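Side-chain contacts in transcriptional regulator, badm/rrf2 family (Thermincola potens, PDB 4CIC), which probably binds DNA as a helix-turn-helix transcription factor of the Rrf2 family, an IscR linked to the regulation of iron-sulfur cluster biogenesis: residues V7-H12 with E43-Q48; Q16-L21 with I131-M136; L71-R76 with V80-R85. The protein carries 3 engineered substitutions. All blocks are in the same frame, centred on the assembly; numbering follows the deposited sequence. Where two conformers were deposited one is given.

Interaction 1: V7-H12 with E43-Q48; sequences VSTKGH and EPYLEQ
Tyr45 extends its phenol from the start of helix 43-55 to the first turn of helix 9-23, where Thr9 and Lys10 meet it. Its CG stands anti to the backbone N (chi1 -168°), which directs the ring at the other helix. Thr9 OG1 donates a hydrogen bond to Tyr45 OH at 3.0 Å. The two side chains cross at about a right angle, and OG1 approaches the ring obliquely. Thr9 was modelled in two conformers. The bond belongs to the one described here and may not be permanent. In this conformer OG1 lies between the backbone N and the carbonyl carbon (chi1 59°), while CG2 sits beside the backbone N.

Lys10 meets the same oxygen with its carbon base. Lys10 CB is 3.3 Å from Tyr45 OH, and Lys10 CA lies at the ring edge, near the ring plane. Lys10 N is also 3.3 Å from Tyr45 OH, but its angle is poor and it makes no hydrogen bond there. The lysine chain bends at chi3 and chi4 and carries its amine away from the tyrosine.

Ser8 is the N-cap of helix 9-23. Ser8 OG accepts from Gly11 N at 3.0 Å, with an N-H...O angle of 147°. On this same turn, His12 bonds to Trp117 of the second subunit. Leu46, next to Tyr45, packs on helix 32-39. The contact is a small one at the surface. It ties the capped first turn of helix 9-23 to helix 43-55, which follows helix 32-39 and is probably the recognition helix of the helix-turn-helix motif, as in other Rrf2-type regulators.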
ATOM      1  N   VAL A   7       0.837  -5.003  -5.885  1.00 22.91           N
ATOM      2  CA  VAL A   7       2.104  -4.401  -6.266  1.00 23.15           C
ATOM      3  C   VAL A   7       2.193  -4.308  -7.786  1.00 20.36           C
ATOM      4  O   VAL A   7       1.964  -5.286  -8.489  1.00 26.37           O
ATOM      5  CB  VAL A   7       3.290  -5.215  -5.709  1.00 26.21           C
ATOM      6  CG1 VAL A   7       4.602  -4.615  -6.147  1.00 25.04           C
ATOM      7  CG2 VAL A   7       3.222  -5.276  -4.176  1.00 32.05           C
ATOM      8  N   SER A   8       2.526  -3.119  -8.279  1.00 19.40           N
ATOM      9  CA  SER A   8       2.668  -2.864  -9.701  1.00 18.65           C
ATOM     10  C   SER A   8       3.766  -3.716 -10.311  1.00 22.47           C
ATOM     11  O   SER A   8       4.728  -4.086  -9.639  1.00 21.68           O
ATOM     12  CB  SER A   8       3.041  -1.402  -9.936  1.00 25.53           C
ATOM     13  OG  SER A   8       4.283  -1.098  -9.315  1.00 26.19           O
ATOM     14  N   THR A   9       3.627  -4.027 -11.594  0.52 18.67           N
ATOM     15  CA  THR A   9       4.684  -4.762 -12.286  0.52 16.46           C
ATOM     16  C   THR A   9       5.982  -3.967 -12.252  0.52 23.60           C
ATOM     17  O   THR A   9       7.069  -4.542 -12.169  0.52 19.61           O
ATOM     18  CB  THR A   9       4.317  -5.049 -13.746  0.52 26.55           C
ATOM     19  OG1 THR A   9       4.090  -3.814 -14.441  0.52 22.43           O
ATOM     20  CG2 THR A   9       3.063  -5.904 -13.806  0.52 28.46           C
ATOM     21  N   LYS A  10       5.888  -2.647 -12.324  1.00 16.97           N
ATOM     22  CA  LYS A  10       7.123  -1.866 -12.337  1.00 19.29           C
ATOM     23  C   LYS A  10       7.859  -1.914 -11.002  1.00 19.74           C
ATOM     24  O   LYS A  10       9.099  -1.952 -10.974  1.00 21.31           O
ATOM     25  CB  LYS A  10       6.946  -0.443 -12.884  1.00 25.33           C
ATOM     26  CG  LYS A  10       6.043   0.492 -12.084  1.00 28.28           C
ATOM     27  CD  LYS A  10       6.042   1.872 -12.764  1.00 34.82           C
ATOM     28  CE  LYS A  10       4.711   2.602 -12.609  1.00 55.08           C
ATOM     29  NZ  LYS A  10       4.163   3.025 -13.942  1.00 58.71           N
ATOM     30  N   GLY A  11       7.113  -1.963  -9.901  1.00 23.18           N
ATOM     31  CA  GLY A  11       7.752  -2.019  -8.601  1.00 23.58           C
ATOM     32  C   GLY A  11       8.384  -3.382  -8.418  1.00 25.35           C
ATOM     33  O   GLY A  11       9.529  -3.516  -7.958  1.00 22.63           O
ATOM     34  N   HIS A  12       7.637  -4.407  -8.794  1.00 21.96           N
ATOM     35  CA  HIS A  12       8.097  -5.746  -8.558  1.00 23.61           C
ATOM     36  C   HIS A  12       9.314  -6.021  -9.430  1.00 21.32           C
ATOM     37  O   HIS A  12      10.351  -6.496  -8.935  1.00 23.84           O
ATOM     38  CB  HIS A  12       7.004  -6.786  -8.785  1.00 29.34           C
ATOM     39  CG  HIS A  12       7.416  -8.155  -8.361  1.00 37.62           C
ATOM     40  ND1 HIS A  12       7.696  -8.469  -7.047  1.00 35.99           N
ATOM     41  CD2 HIS A  12       7.659  -9.282  -9.073  1.00 37.30           C
ATOM     42  CE1 HIS A  12       8.079  -9.731  -6.966  1.00 38.69           C
ATOM     43  NE2 HIS A  12       8.055 -10.251  -8.184  1.00 40.81           N
ATOM     44  N   GLU A  43      12.579  -9.315 -21.503  1.00 27.96           N
ATOM     45  CA  GLU A  43      13.711  -8.449 -21.841  1.00 31.10           C
ATOM     46  C   GLU A  43      13.333  -7.026 -22.288  1.00 28.31           C
ATOM     47  O   GLU A  43      13.967  -6.074 -21.844  1.00 27.30           O
ATOM     48  CB  GLU A  43      14.618  -9.095 -22.896  1.00 35.32           C
ATOM     49  CG  GLU A  43      15.472 -10.226 -22.377  1.00 43.75           C
ATOM     50  CD  GLU A  43      16.539 -10.639 -23.371  1.00 57.60           C
ATOM     51  OE1 GLU A  43      17.030  -9.760 -24.114  1.00 53.36           O
ATOM     52  OE2 GLU A  43      16.889 -11.836 -23.404  1.00 68.67           O
ATOM     53  N   PRO A  44      12.310  -6.883 -23.162  1.00 27.02           N
ATOM     54  CA  PRO A  44      11.943  -5.522 -23.576  1.00 29.82           C
ATOM     55  C   PRO A  44      11.537  -4.655 -22.394  1.00 27.79           C
ATOM     56  O   PRO A  44      11.868  -3.471 -22.347  1.00 25.67           O
ATOM     57  CB  PRO A  44      10.743  -5.743 -24.495  1.00 29.84           C
ATOM     58  CG  PRO A  44      10.915  -7.121 -24.999  1.00 37.67           C
ATOM     59  CD  PRO A  44      11.541  -7.900 -23.900  1.00 34.07           C
ATOM     60  N   TYR A  45      10.828  -5.241 -21.441  1.00 26.74           N
ATOM     61  CA  TYR A  45      10.366  -4.473 -20.293  1.00 25.56           C
ATOM     62  C   TYR A  45      11.575  -4.080 -19.465  1.00 23.41           C
ATOM     63  O   TYR A  45      11.696  -2.930 -19.023  1.00 23.25           O
ATOM     64  CB  TYR A  45       9.390  -5.313 -19.457  1.00 22.17           C
ATOM     65  CG  TYR A  45       8.625  -4.541 -18.407  1.00 25.29           C
ATOM     66  CD1 TYR A  45       9.213  -4.202 -17.194  1.00 27.45           C
ATOM     67  CD2 TYR A  45       7.313  -4.167 -18.625  1.00 24.94           C
ATOM     68  CE1 TYR A  45       8.507  -3.496 -16.232  1.00 33.25           C
ATOM     69  CE2 TYR A  45       6.600  -3.471 -17.665  1.00 25.87           C
ATOM     70  CZ  TYR A  45       7.197  -3.137 -16.478  1.00 27.71           C
ATOM     71  OH  TYR A  45       6.474  -2.433 -15.527  1.00 26.66           O
ATOM     72  N   LEU A  46      12.470  -5.048 -19.258  1.00 23.85           N
ATOM     73  CA  LEU A  46      13.688  -4.826 -18.479  1.00 23.27           C
ATOM     74  C   LEU A  46      14.570  -3.739 -19.096  1.00 29.49           C
ATOM     75  O   LEU A  46      15.123  -2.908 -18.379  1.00 26.56           O
ATOM     76  CB  LEU A  46      14.480  -6.127 -18.337  1.00 25.77           C
ATOM     77  CG  LEU A  46      15.748  -6.030 -17.479  1.00 29.16           C
ATOM     78  CD1 LEU A  46      15.402  -5.560 -16.075  1.00 30.75           C
ATOM     79  CD2 LEU A  46      16.448  -7.381 -17.433  1.00 36.53           C
ATOM     80  N   GLU A  47      14.704  -3.751 -20.424  1.00 25.16           N
ATOM     81  CA  GLU A  47      15.473  -2.722 -21.127  1.00 24.83           C
ATOM     82  C   GLU A  47      14.983  -1.330 -20.770  1.00 23.62           C
ATOM     83  O   GLU A  47      15.778  -0.412 -20.524  1.00 24.12           O
ATOM     84  CB  GLU A  47      15.341  -2.871 -22.644  1.00 32.03           C
ATOM     85  CG  GLU A  47      16.116  -3.997 -23.288  1.00 54.63           C
ATOM     86  CD  GLU A  47      15.993  -3.955 -24.806  1.00 73.64           C
ATOM     87  OE1 GLU A  47      15.256  -3.075 -25.312  1.00 77.99           O
ATOM     88  OE2 GLU A  47      16.627  -4.789 -25.490  1.00 81.43           O
ATOM     89  N   GLN A  48      13.662  -1.170 -20.778  1.00 21.40           N
ATOM     90  CA  GLN A  48      13.083   0.129 -20.494  1.00 22.00           C
ATOM     91  C   GLN A  48      13.257   0.520 -19.035  1.00 21.54           C
ATOM     92  O   GLN A  48      13.486   1.685 -18.723  1.00 23.99           O
ATOM     93  CB  GLN A  48      11.609   0.158 -20.910  1.00 19.57           C
ATOM     94  CG  GLN A  48      11.455   0.033 -22.422  1.00 22.32           C
ATOM     95  CD  GLN A  48      10.011   0.104 -22.879  1.00 24.49           C
ATOM     96  OE1 GLN A  48       9.247   0.930 -22.392  1.00 24.43           O
ATOM     97  NE2 GLN A  48       9.639  -0.749 -23.832  1.00 25.38           N
TER

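Interaction 2: Q16-L21 with I131-M136; sequences QAMFDL and ITLADM
The Phe19 ring meets Met136 obliquely, and Leu133 O lies at the ring edge, near its plane. Met136 SD is 5.3 Å from the ring centroid and 47° off the ring normal, a slanted Met-aromatic contact. Between the side chains the nearest approach is Phe19 CE1 to Met136 CB, 3.5 Å. With CG anti to the backbone N (chi1 -178°), the phenylalanine carries its ring to helix 133-143. The Met136 chain bends at chi3, which brings its methyl back to the ring: Met136 CE is 3.9 Å from Phe19 CD1. Were Phe19 replaced by an alanine, the Met136 thioether would probably lose its aromatic partner and be freer to turn.

A carboxylate, that of Asp135, caps the start of the second helix. Thr132 N donates to Asp135 OD2 at 2.9 Å, on the anti side and somewhat out of plane. Asp135 N returns a bond to Thr132 OG1 at 3.1 Å. This capping box starts helix 133-143. Leu133 CD1 meets Met18 instead of the ring, 3.8 Å from Met18 O and 4.1 Å from Met18 CE.

All four touching residues are buried. Met18 and Leu133 both pack on Ile83 of helix 80-87 and on Leu71 of strand 68-71. Phe19 also packs on Val112 of the second subunit and Met136 on its Thr113, so helices 9-23 and 133-143 join here close to the dimer interface.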
ATOM      1  N   GLN A  16      13.198  -6.533  -8.287  1.00 18.64           N
ATOM      2  CA  GLN A  16      13.833  -7.809  -8.653  1.00 20.96           C
ATOM      3  C   GLN A  16      15.120  -7.584  -9.429  1.00 20.17           C
ATOM      4  O   GLN A  16      16.113  -8.273  -9.199  1.00 21.95           O
ATOM      5  CB  GLN A  16      12.924  -8.688  -9.514  1.00 21.40           C
ATOM      6  CG  GLN A  16      11.882  -9.458  -8.740  1.00 29.31           C
ATOM      7  CD  GLN A  16      11.129 -10.421  -9.643  1.00 42.75           C
ATOM      8  OE1 GLN A  16      10.170 -10.042 -10.311  1.00 56.34           O
ATOM      9  NE2 GLN A  16      11.572 -11.667  -9.675  1.00 42.90           N
ATOM     10  N   ALA A  17      15.097  -6.647 -10.370  1.00 18.12           N
ATOM     11  CA  ALA A  17      16.268  -6.455 -11.237  1.00 19.63           C
ATOM     12  C   ALA A  17      17.412  -5.840 -10.433  1.00 19.39           C
ATOM     13  O   ALA A  17      18.584  -6.221 -10.602  1.00 19.03           O
ATOM     14  CB  ALA A  17      15.901  -5.563 -12.409  1.00 20.22           C
ATOM     15  N   MET A  18      17.069  -4.904  -9.539  1.00 19.47           N
ATOM     16  CA  MET A  18      18.087  -4.254  -8.719  1.00 18.28           C
ATOM     17  C   MET A  18      18.674  -5.248  -7.743  1.00 20.36           C
ATOM     18  O   MET A  18      19.879  -5.219  -7.476  1.00 19.05           O
ATOM     19  CB  MET A  18      17.514  -3.043  -7.974  1.00 17.59           C
ATOM     20  CG  MET A  18      17.176  -1.867  -8.909  1.00 17.14           C
ATOM     21  SD  MET A  18      18.712  -1.129  -9.582  1.00 20.75           S
ATOM     22  CE  MET A  18      19.452  -0.464  -8.111  1.00 19.09           C
ATOM     23  N   PHE A  19      17.842  -6.148  -7.231  1.00 15.47           N
ATOM     24  CA  PHE A  19      18.351  -7.162  -6.316  1.00 16.96           C
ATOM     25  C   PHE A  19      19.270  -8.144  -7.051  1.00 22.33           C
ATOM     26  O   PHE A  19      20.306  -8.557  -6.524  1.00 20.26           O
ATOM     27  CB  PHE A  19      17.229  -7.899  -5.574  1.00 20.92           C
ATOM     28  CG  PHE A  19      17.745  -8.907  -4.590  1.00 18.18           C
ATOM     29  CD1 PHE A  19      18.472  -8.498  -3.478  1.00 21.29           C
ATOM     30  CD2 PHE A  19      17.555 -10.257  -4.804  1.00 22.55           C
ATOM     31  CE1 PHE A  19      18.996  -9.440  -2.578  1.00 19.48           C
ATOM     32  CE2 PHE A  19      18.075 -11.194  -3.921  1.00 32.78           C
ATOM     33  CZ  PHE A  19      18.782 -10.776  -2.795  1.00 24.83           C
ATOM     34  N   ASP A  20      18.889  -8.526  -8.262  1.00 17.57           N
ATOM     35  CA  ASP A  20      19.764  -9.407  -9.057  1.00 18.76           C
ATOM     36  C   ASP A  20      21.119  -8.733  -9.260  1.00 18.66           C
ATOM     37  O   ASP A  20      22.189  -9.369  -9.092  1.00 20.41           O
ATOM     38  CB  ASP A  20      19.090  -9.753 -10.391  1.00 22.44           C
ATOM     39  CG  ASP A  20      19.906 -10.745 -11.231  1.00 24.70           C
ATOM     40  OD1 ASP A  20      20.961 -10.353 -11.768  1.00 26.58           O
ATOM     41  OD2 ASP A  20      19.468 -11.917 -11.357  1.00 31.73           O
ATOM     42  N   LEU A  21      21.118  -7.448  -9.611  1.00 18.00           N
ATOM     43  CA  LEU A  21      22.396  -6.729  -9.688  1.00 21.06           C
ATOM     44  C   LEU A  21      23.160  -6.707  -8.355  1.00 20.54           C
ATOM     45  O   LEU A  21      24.388  -6.853  -8.327  1.00 20.05           O
ATOM     46  CB  LEU A  21      22.185  -5.305 -10.208  1.00 16.56           C
ATOM     47  CG  LEU A  21      21.731  -5.215 -11.665  1.00 17.05           C
ATOM     48  CD1 LEU A  21      21.302  -3.791 -12.003  1.00 23.35           C
ATOM     49  CD2 LEU A  21      22.933  -5.607 -12.555  1.00 17.87           C
ATOM     50  N   ILE A 131      14.769  -0.736   4.567  1.00 21.24           N
ATOM     51  CA  ILE A 131      15.383  -1.929   3.967  1.00 20.11           C
ATOM     52  C   ILE A 131      16.304  -1.514   2.840  1.00 19.40           C
ATOM     53  O   ILE A 131      15.885  -0.822   1.916  1.00 21.54           O
ATOM     54  CB  ILE A 131      14.292  -2.864   3.387  1.00 24.49           C
ATOM     55  CG1 ILE A 131      13.373  -3.351   4.509  1.00 23.95           C
ATOM     56  CG2 ILE A 131      14.908  -4.059   2.661  1.00 22.67           C
ATOM     57  CD1 ILE A 131      12.049  -3.925   4.015  1.00 27.40           C
ATOM     58  N   THR A 132      17.563  -1.948   2.885  1.00 19.08           N
ATOM     59  CA  THR A 132      18.452  -1.664   1.776  1.00 21.40           C
ATOM     60  C   THR A 132      18.698  -2.931   0.969  1.00 20.92           C
ATOM     61  O   THR A 132      18.348  -4.034   1.396  1.00 17.80           O
ATOM     62  CB  THR A 132      19.845  -1.176   2.235  1.00 20.18           C
ATOM     63  OG1 THR A 132      20.496  -2.224   2.959  1.00 23.34           O
ATOM     64  CG2 THR A 132      19.725   0.057   3.118  1.00 24.29           C
ATOM     65  N   LEU A 133      19.307  -2.777  -0.194  1.00 18.92           N
ATOM     66  CA  LEU A 133      19.709  -3.953  -0.960  1.00 17.14           C
ATOM     67  C   LEU A 133      20.696  -4.815  -0.170  1.00 18.91           C
ATOM     68  O   LEU A 133      20.654  -6.032  -0.277  1.00 19.26           O
ATOM     69  CB  LEU A 133      20.241  -3.564  -2.333  1.00 18.61           C
ATOM     70  CG  LEU A 133      19.268  -2.910  -3.332  1.00 16.57           C
ATOM     71  CD1 LEU A 133      20.005  -2.615  -4.657  1.00 19.07           C
ATOM     72  CD2 LEU A 133      18.076  -3.826  -3.583  1.00 18.80           C
ATOM     73  N   ALA A 134      21.521  -4.210   0.682  1.00 17.84           N
ATOM     74  CA  ALA A 134      22.408  -5.035   1.517  1.00 20.72           C
ATOM     75  C   ALA A 134      21.605  -5.876   2.512  1.00 19.93           C
ATOM     76  O   ALA A 134      21.949  -7.028   2.785  1.00 21.29           O
ATOM     77  CB  ALA A 134      23.431  -4.181   2.252  1.00 21.12           C
ATOM     78  N   ASP A 135      20.552  -5.291   3.083  1.00 19.81           N
ATOM     79  CA  ASP A 135      19.700  -6.052   3.987  1.00 19.74           C
ATOM     80  C   ASP A 135      19.084  -7.247   3.259  1.00 24.96           C
ATOM     81  O   ASP A 135      18.978  -8.348   3.811  1.00 26.22           O
ATOM     82  CB  ASP A 135      18.542  -5.179   4.488  1.00 21.63           C
ATOM     83  CG  ASP A 135      18.966  -4.108   5.491  1.00 38.65           C
ATOM     84  OD1 ASP A 135      19.853  -4.365   6.322  1.00 33.74           O
ATOM     85  OD2 ASP A 135      18.369  -3.004   5.463  1.00 28.46           O
ATOM     86  N   MET A 136      18.641  -7.011   2.029  1.00 19.16           N
ATOM     87  CA  MET A 136      18.059  -8.078   1.223  1.00 18.92           C
ATOM     88  C   MET A 136      19.103  -9.169   0.910  1.00 19.50           C
ATOM     89  O   MET A 136      18.801 -10.365   0.972  1.00 20.98           O
ATOM     90  CB  MET A 136      17.435  -7.496  -0.054  1.00 19.41           C
ATOM     91  CG  MET A 136      16.161  -6.617   0.213  1.00 18.77           C
ATOM     92  SD  MET A 136      15.608  -5.863  -1.316  1.00 21.19           S
ATOM     93  CE  MET A 136      14.943  -7.254  -2.217  1.00 19.88           C
TER

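Interaction 3: L71-R76 with V80-R85; sequences LAREPR and VGDIIR. With NA (sodium ion), chain D.
A surface salt bridge joins the loop after strand 68-71 to helix 80-87. Strands 59-62 and 68-71 make the antiparallel hairpin, or wing, of a winged helix-turn-helix fold, and the bridge spans the turn by which the chain leaves it.

Arg73 NH2 lies 3.2 Å from Asp82 OD2. The oxygen sits at the edge of the guanidinium, near its plane. The two flat groups are turned 71° apart, and one nitrogen faces one oxygen rather than pairing side by side. The arginine chain bends at chi2 and chi3, and the two side chains cross at about a right angle. Both polar ends have a second partner from the short link between the segments. Arg73 NH2 donates to Asp77 O, and Asp82 OD2 accepts from Lys79 N. The bridge is thus built into the turn that leads to helix 80-87.

Asp82 OD1 has a long ionic contact with Arg85 NH1, 3.9 Å, one turn further on. Arg73, Asp82 and Arg85 therefore form a salt-bridge network. Arg85 NH2 extends it to Glu125 and Asp129 of helix 112-129. These acids probably balance the positive charge of Arg85.

A separate pair closes on the loop itself. Arg76 NE donates to Glu74 OE1 at 2.7 Å and 170°, in the guanidinium plane but from above the carboxylate plane.

The backbone of Arg85 has another role. Val86 O and Glu88 O bind a sodium ion, and Arg85 O binds it too, at 2.5 Å.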
ATOM      1  N   LEU A  71      25.419  -2.240 -10.370  1.00 23.16           N
ATOM      2  CA  LEU A  71      24.913  -1.163  -9.519  1.00 22.02           C
ATOM      3  C   LEU A  71      25.893  -0.001  -9.559  1.00 21.64           C
ATOM      4  O   LEU A  71      27.121  -0.197  -9.611  1.00 24.03           O
ATOM      5  CB  LEU A  71      24.768  -1.623  -8.070  1.00 19.12           C
ATOM      6  CG  LEU A  71      23.778  -2.725  -7.722  1.00 19.93           C
ATOM      7  CD1 LEU A  71      23.889  -3.044  -6.242  1.00 19.88           C
ATOM      8  CD2 LEU A  71      22.364  -2.290  -8.053  1.00 20.20           C
ATOM      9  N   ALA A  72      25.347   1.211  -9.515  1.00 24.25           N
ATOM     10  CA  ALA A  72      26.157   2.429  -9.513  1.00 25.24           C
ATOM     11  C   ALA A  72      26.441   2.966  -8.103  1.00 26.64           C
ATOM     12  O   ALA A  72      27.224   3.912  -7.941  1.00 28.57           O
ATOM     13  CB  ALA A  72      25.481   3.499 -10.357  1.00 32.26           C
ATOM     14  N   ARG A  73      25.788   2.368  -7.104  1.00 30.97           N
ATOM     15  CA  ARG A  73      26.054   2.614  -5.682  1.00 31.05           C
ATOM     16  C   ARG A  73      26.121   1.252  -4.998  1.00 25.40           C
ATOM     17  O   ARG A  73      25.573   0.279  -5.514  1.00 25.32           O
ATOM     18  CB  ARG A  73      24.918   3.417  -5.033  1.00 32.51           C
ATOM     19  CG  ARG A  73      24.619   4.735  -5.695  1.00 39.57           C
ATOM     20  CD  ARG A  73      24.189   5.767  -4.667  1.00 38.86           C
ATOM     21  NE  ARG A  73      22.936   5.433  -3.977  1.00 39.57           N
ATOM     22  CZ  ARG A  73      21.731   5.819  -4.386  1.00 42.80           C
ATOM     23  NH1 ARG A  73      21.611   6.530  -5.499  1.00 46.03           N
ATOM     24  NH2 ARG A  73      20.645   5.491  -3.687  1.00 33.32           N
ATOM     25  N   GLU A  74      26.760   1.190  -3.834  1.00 23.69           N
ATOM     26  CA  GLU A  74      26.874  -0.073  -3.095  1.00 19.77           C
ATOM     27  C   GLU A  74      25.490  -0.429  -2.582  1.00 23.14           C
ATOM     28  O   GLU A  74      24.704   0.463  -2.325  1.00 24.18           O
ATOM     29  CB  GLU A  74      27.825   0.080  -1.910  1.00 22.49           C
ATOM     30  CG  GLU A  74      29.319   0.222  -2.311  1.00 22.17           C
ATOM     31  CD  GLU A  74      30.216   0.637  -1.151  1.00 36.59           C
ATOM     32  OE1 GLU A  74      30.109   0.046  -0.057  1.00 35.35           O
ATOM     33  OE2 GLU A  74      31.033   1.560  -1.337  1.00 44.52           O
ATOM     34  N   PRO A  75      25.189  -1.728  -2.447  1.00 20.28           N
ATOM     35  CA  PRO A  75      23.845  -2.103  -1.996  1.00 15.87           C
ATOM     36  C   PRO A  75      23.455  -1.474  -0.657  1.00 18.96           C
ATOM     37  O   PRO A  75      22.253  -1.167  -0.464  1.00 19.62           O
ATOM     38  CB  PRO A  75      23.913  -3.635  -1.889  1.00 20.02           C
ATOM     39  CG  PRO A  75      24.993  -4.023  -2.957  1.00 19.10           C
ATOM     40  CD  PRO A  75      25.982  -2.891  -2.895  1.00 21.35           C
ATOM     41  N   ARG A  76      24.409  -1.251   0.234  1.00 20.11           N
ATOM     42  CA  ARG A  76      24.096  -0.650   1.540  1.00 21.29           C
ATOM     43  C   ARG A  76      23.633   0.806   1.422  1.00 26.62           C
ATOM     44  O   ARG A  76      23.021   1.345   2.353  1.00 26.00           O
ATOM     45  CB  ARG A  76      25.290  -0.745   2.493  1.00 20.49           C
ATOM     46  CG  ARG A  76      26.484   0.075   2.039  1.00 22.42           C
ATOM     47  CD  ARG A  76      27.770  -0.299   2.793  1.00 24.03           C
ATOM     48  NE  ARG A  76      28.858   0.559   2.324  1.00 33.39           N
ATOM     49  CZ  ARG A  76      29.225   1.686   2.926  1.00 38.96           C
ATOM     50  NH1 ARG A  76      28.615   2.069   4.040  1.00 41.74           N
ATOM     51  NH2 ARG A  76      30.206   2.420   2.423  1.00 40.25           N
ATOM     52  N   VAL A  80      15.216   0.346  -0.696  1.00 19.89           N
ATOM     53  CA  VAL A  80      14.178  -0.096  -1.614  1.00 18.34           C
ATOM     54  C   VAL A  80      13.308   1.107  -1.987  1.00 17.68           C
ATOM     55  O   VAL A  80      12.886   1.258  -3.135  1.00 20.63           O
ATOM     56  CB  VAL A  80      13.323  -1.226  -1.016  1.00 20.01           C
ATOM     57  CG1 VAL A  80      12.201  -1.580  -1.958  1.00 19.97           C
ATOM     58  CG2 VAL A  80      14.204  -2.458  -0.791  1.00 25.22           C
ATOM     59  N   GLY A  81      13.040   1.956  -1.011  1.00 21.98           N
ATOM     60  CA  GLY A  81      12.276   3.164  -1.271  1.00 21.02           C
ATOM     61  C   GLY A  81      12.884   4.104  -2.310  1.00 24.40           C
ATOM     62  O   GLY A  81      12.147   4.803  -3.013  1.00 23.03           O
ATOM     63  N   ASP A  82      14.216   4.157  -2.384  1.00 20.05           N
ATOM     64  CA  ASP A  82      14.911   4.951  -3.404  1.00 26.86           C
ATOM     65  C   ASP A  82      14.554   4.438  -4.796  1.00 25.06           C
ATOM     66  O   ASP A  82      14.392   5.211  -5.735  1.00 24.68           O
ATOM     67  CB  ASP A  82      16.439   4.824  -3.304  1.00 26.62           C
ATOM     68  CG  ASP A  82      17.037   5.438  -2.043  1.00 44.34           C
ATOM     69  OD1 ASP A  82      16.421   6.348  -1.450  1.00 33.50           O
ATOM     70  OD2 ASP A  82      18.168   5.017  -1.669  1.00 40.95           O
ATOM     71  N   ILE A  83      14.513   3.119  -4.944  1.00 19.14           N
ATOM     72  CA  ILE A  83      14.197   2.526  -6.229  1.00 19.24           C
ATOM     73  C   ILE A  83      12.751   2.870  -6.602  1.00 21.27           C
ATOM     74  O   ILE A  83      12.458   3.274  -7.730  1.00 19.96           O
ATOM     75  CB  ILE A  83      14.351   0.995  -6.170  1.00 19.01           C
ATOM     76  CG1 ILE A  83      15.799   0.630  -5.826  1.00 19.45           C
ATOM     77  CG2 ILE A  83      13.853   0.375  -7.453  1.00 19.66           C
ATOM     78  CD1 ILE A  83      15.964  -0.844  -5.443  1.00 19.23           C
ATOM     79  N   ILE A  84      11.847   2.727  -5.638  1.00 18.48           N
ATOM     80  CA  ILE A  84      10.442   3.021  -5.885  1.00 19.73           C
ATOM     81  C   ILE A  84      10.257   4.504  -6.236  1.00 22.76           C
ATOM     82  O   ILE A  84       9.542   4.835  -7.171  1.00 23.26           O
ATOM     83  CB  ILE A  84       9.581   2.636  -4.662  1.00 19.79           C
ATOM     84  CG1 ILE A  84       9.641   1.113  -4.426  1.00 23.03           C
ATOM     85  CG2 ILE A  84       8.150   3.093  -4.837  1.00 25.58           C
ATOM     86  CD1 ILE A  84       9.382   0.283  -5.655  1.00 26.78           C
ATOM     87  N   ARG A  85      10.900   5.399  -5.502  1.00 20.24           N
ATOM     88  CA  ARG A  85      10.812   6.827  -5.831  1.00 25.91           C
ATOM     89  C   ARG A  85      11.255   7.173  -7.256  1.00 25.54           C
ATOM     90  O   ARG A  85      10.619   7.980  -7.946  1.00 28.24           O
ATOM     91  CB  ARG A  85      11.602   7.664  -4.837  1.00 27.31           C
ATOM     92  CG  ARG A  85      10.884   7.871  -3.527  1.00 25.40           C
ATOM     93  CD  ARG A  85      11.675   8.789  -2.637  1.00 39.63           C
ATOM     94  NE  ARG A  85      11.180   8.736  -1.272  1.00 52.56           N
ATOM     95  CZ  ARG A  85      11.684   7.941  -0.338  1.00 53.28           C
ATOM     96  NH1 ARG A  85      12.701   7.147  -0.638  1.00 36.99           N
ATOM     97  NH2 ARG A  85      11.178   7.944   0.889  1.00 64.59           N
TER
HETATM   98 NA    NA D1150      10.477   9.196 -10.164  1.00 32.32          NA

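All three contacts lie in one Rrf2-type domain. Interactions 2 and 3 have centres about 8 Å apart, and interaction 1 lies about 15 Å and 16 Å from them. Interactions 1 and 2 share helix 9-23, and their segments alternate along the chain. Interaction 3 opens after interaction 1 closes and is nested inside the loop that interaction 2 closes. Neighbouring contacts touch: Leu46 CD1 is 3.7 Å from Ala17 CB, and Met18 CE is 3.4 Å from Leu71 CD2. Helix 9-23 thus connects the helix-turn-helix, the wing exit and the C-terminal helix 133-143. Each contact also has residues that meet the second subunit.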